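Local coordinates for protein fucose-specific lectin (Aleuria aurantia, PDB 6GKE) that binds L-fucose through a six-bladed beta-propeller, preferring alpha-1,6-linked (core) fucose on glycoproteins, and forms homodimers, at residues 3-9 with 26-30. The protein carries 1 engineered substitution. Sequence-based numbering, arbitrary orientation. Where two conformers were deposited one is given.
Sequences EFLYTSK and YFQDL. With EDO (1,2-ethanediol), chain I; EDO (1,2-ethanediol), chain B.
In the first blade of this six-bladed propeller, the irregular N-terminal peptide 3-9, which leads into strand 10-15, runs beside the end of strand 22-28 and the turn that follows. Phe4 lies nearest Asp29 (CA-CA 4.8 Å) and Ser8 nearest Gln28 (5.6 Å), the interval being taken up by a type II turn from Leu5 to Ser8, closed by Ser8 N to Leu5 O at 2.9 Å. Leu5, the residue most covered, points its CA-to-CB bond toward segment 26-30; its N donates to Gln28 O (3.0 Å), and its CD1 meets CD2 of Leu30 (chi1 m, chi2 t) at 4.2 Å. Glu3 O receives a weak, bent hydrogen bond from Leu30 N (3.2 Å, 124°) and a CA-H...O contact from Asp29 CA (3.1 Å). Gln28 N donates to Ser8 OG (2.9 Å), which itself donates to Lys9 O (2.7 Å), while a water lies 2.9 Å from both Gln28 OE1 and Lys9 N; Gln28 NE2 bonds to Lys58 O. Phe4 (chi1 t) and Phe27 (chi1 p) set their rings obliquely, centroids 5.1 Å apart. Leu5 and Leu30 also face the second subunit, where the two Tyr6 rings stack, in keeping with dimerisation through terminal peptides. Two well-formed direct hydrogen bonds, Leu5-Gln28 and Gln28-Ser8, thus hold the peptide to the strand end, beside two apolar contacts, Phe4-Phe27 and Leu5-Leu30.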
loop_
_atom_site.group_PDB
_atom_site.type_symbol
_atom_site.label_atom_id
_atom_site.label_comp_id
_atom_site.label_asym_id
_atom_site.label_seq_id
_atom_site.Cartn_x
_atom_site.Cartn_y
_atom_site.Cartn_z
ATOM N N GLU A 3 -6.308 6.102 -5.448
ATOM C CA GLU A 3 -5.868 5.169 -6.479
ATOM C C GLU A 3 -4.340 5.180 -6.625
ATOM O O GLU A 3 -3.813 4.582 -7.547
ATOM C CB GLU A 3 -6.626 5.475 -7.767
ATOM C CG GLU A 3 -8.122 5.296 -7.585
ATOM C CD GLU A 3 -8.970 5.680 -8.779
ATOM O OE1 GLU A 3 -8.650 6.694 -9.437
ATOM O OE2 GLU A 3 -9.948 4.956 -9.049
ATOM N N PHE A 4 -3.635 5.818 -5.683
ATOM C CA PHE A 4 -2.167 5.842 -5.667
ATOM C C PHE A 4 -1.649 4.476 -5.211
ATOM O O PHE A 4 -1.923 4.056 -4.092
ATOM C CB PHE A 4 -1.720 6.950 -4.714
ATOM C CG PHE A 4 -0.267 7.365 -4.693
ATOM C CD1 PHE A 4 0.678 6.937 -5.621
ATOM C CD2 PHE A 4 0.136 8.273 -3.726
ATOM C CE1 PHE A 4 1.986 7.399 -5.559
ATOM C CE2 PHE A 4 1.444 8.723 -3.662
ATOM C CZ PHE A 4 2.365 8.297 -4.587
ATOM N N LEU A 5 -0.882 3.796 -6.068
ATOM C CA LEU A 5 -0.330 2.501 -5.713
ATOM C C LEU A 5 0.673 2.670 -4.567
ATOM O O LEU A 5 1.620 3.453 -4.655
ATOM C CB LEU A 5 0.341 1.907 -6.951
ATOM C CG LEU A 5 1.042 0.564 -6.767
ATOM C CD1 LEU A 5 0.035 -0.552 -6.533
ATOM C CD2 LEU A 5 1.913 0.279 -7.985
ATOM N N TYR A 6 0.496 1.886 -3.504
ATOM C CA TYR A 6 1.416 1.935 -2.371
ATOM C C TYR A 6 2.771 1.384 -2.817
ATOM O O TYR A 6 2.835 0.285 -3.360
ATOM C CB TYR A 6 0.870 1.146 -1.181
ATOM C CG TYR A 6 1.839 0.986 -0.040
ATOM C CD1 TYR A 6 2.415 2.086 0.575
ATOM C CD2 TYR A 6 2.182 -0.272 0.421
ATOM C CE1 TYR A 6 3.299 1.941 1.630
ATOM C CE2 TYR A 6 3.053 -0.434 1.484
ATOM C CZ TYR A 6 3.622 0.675 2.082
ATOM O OH TYR A 6 4.478 0.491 3.131
ATOM N N THR A 7 3.822 2.165 -2.558
ATOM C CA THR A 7 5.224 1.923 -2.980
ATOM C C THR A 7 5.406 2.150 -4.485
ATOM O O THR A 7 6.438 1.782 -5.047
ATOM C CB THR A 7 5.836 0.593 -2.499
ATOM O OG1 THR A 7 5.350 -0.536 -3.226
ATOM C CG2 THR A 7 5.637 0.380 -1.017
ATOM N N SER A 8 4.466 2.859 -5.120
ATOM C CA SER A 8 4.730 3.458 -6.423
ATOM C C SER A 8 6.000 4.306 -6.350
ATOM O O SER A 8 6.213 5.036 -5.384
ATOM C CB SER A 8 3.579 4.341 -6.829
ATOM O OG SER A 8 3.823 5.018 -8.053
ATOM N N LYS A 9 6.779 4.298 -7.430
ATOM C CA LYS A 9 7.790 5.317 -7.591
ATOM C C LYS A 9 7.106 6.623 -8.011
ATOM O O LYS A 9 5.924 6.657 -8.352
ATOM C CB LYS A 9 8.886 4.857 -8.555
ATOM C CG LYS A 9 9.821 3.811 -7.961
ATOM C CD LYS A 9 9.233 2.420 -7.812
ATOM C CE LYS A 9 10.319 1.391 -7.574
ATOM N NZ LYS A 9 9.772 0.023 -7.395
ATOM N N TYR A 26 4.348 12.555 -11.586
ATOM C CA TYR A 26 3.974 11.283 -12.183
ATOM C C TYR A 26 4.038 10.205 -11.106
ATOM O O TYR A 26 4.982 10.153 -10.310
ATOM C CB TYR A 26 4.895 10.932 -13.362
ATOM C CG TYR A 26 4.851 12.013 -14.403
ATOM C CD1 TYR A 26 3.801 12.092 -15.301
ATOM C CD2 TYR A 26 5.780 13.040 -14.396
ATOM C CE1 TYR A 26 3.686 13.149 -16.185
ATOM C CE2 TYR A 26 5.681 14.104 -15.274
ATOM C CZ TYR A 26 4.621 14.170 -16.157
ATOM O OH TYR A 26 4.496 15.252 -16.975
ATOM N N PHE A 27 3.021 9.341 -11.108
ATOM C CA PHE A 27 2.913 8.255 -10.158
ATOM C C PHE A 27 2.118 7.135 -10.823
ATOM O O PHE A 27 1.479 7.348 -11.851
ATOM C CB PHE A 27 2.239 8.730 -8.866
ATOM C CG PHE A 27 0.803 9.168 -9.037
ATOM C CD1 PHE A 27 0.479 10.473 -9.384
ATOM C CD2 PHE A 27 -0.234 8.261 -8.867
ATOM C CE1 PHE A 27 -0.847 10.854 -9.548
ATOM C CE2 PHE A 27 -1.556 8.642 -9.031
ATOM C CZ PHE A 27 -1.859 9.937 -9.370
ATOM N N GLN A 28 2.132 5.957 -10.204
ATOM C CA GLN A 28 1.421 4.819 -10.747
ATOM C C GLN A 28 0.148 4.568 -9.941
ATOM O O GLN A 28 0.119 4.716 -8.717
ATOM C CB GLN A 28 2.324 3.586 -10.742
ATOM C CG GLN A 28 1.801 2.439 -11.588
ATOM C CD GLN A 28 2.878 1.414 -11.838
ATOM O OE1 GLN A 28 3.685 1.106 -10.953
ATOM N NE2 GLN A 28 2.904 0.876 -13.051
ATOM N N ASP A 29 -0.895 4.152 -10.661
ATOM C CA ASP A 29 -2.175 3.819 -10.059
ATOM C C ASP A 29 -2.288 2.297 -9.878
ATOM O O ASP A 29 -1.396 1.519 -10.227
ATOM C CB ASP A 29 -3.337 4.439 -10.841
ATOM C CG ASP A 29 -3.636 3.848 -12.209
ATOM O OD1 ASP A 29 -3.248 2.689 -12.458
ATOM O OD2 ASP A 29 -4.275 4.565 -13.015
ATOM N N LEU A 30 -3.412 1.874 -9.293
ATOM C CA LEU A 30 -3.621 0.463 -8.939
ATOM C C LEU A 30 -3.678 -0.436 -10.179
ATOM O O LEU A 30 -3.434 -1.638 -10.066
ATOM C CB LEU A 30 -4.921 0.314 -8.147
ATOM C CG LEU A 30 -4.990 1.100 -6.844
ATOM C CD1 LEU A 30 -6.352 0.921 -6.202
ATOM C CD2 LEU A 30 -3.890 0.680 -5.888
HETATM C C1 EDO I . -3.209 0.709 -1.612
HETATM O O1 EDO I . -3.314 1.441 -0.394
HETATM C C2 EDO I . -2.240 1.154 -2.708
HETATM O O2 EDO I . -1.605 0.014 -3.384
HETATM C C1 EDO B . 0.760 -1.918 -3.023
HETATM O O1 EDO B . 1.927 -2.125 -2.232
HETATM C C2 EDO B . -0.576 -2.544 -2.623
HETATM O O2 EDO B . -1.711 -1.651 -2.894
HETATM O O HOH W 1 5.809 2.458 -9.463
#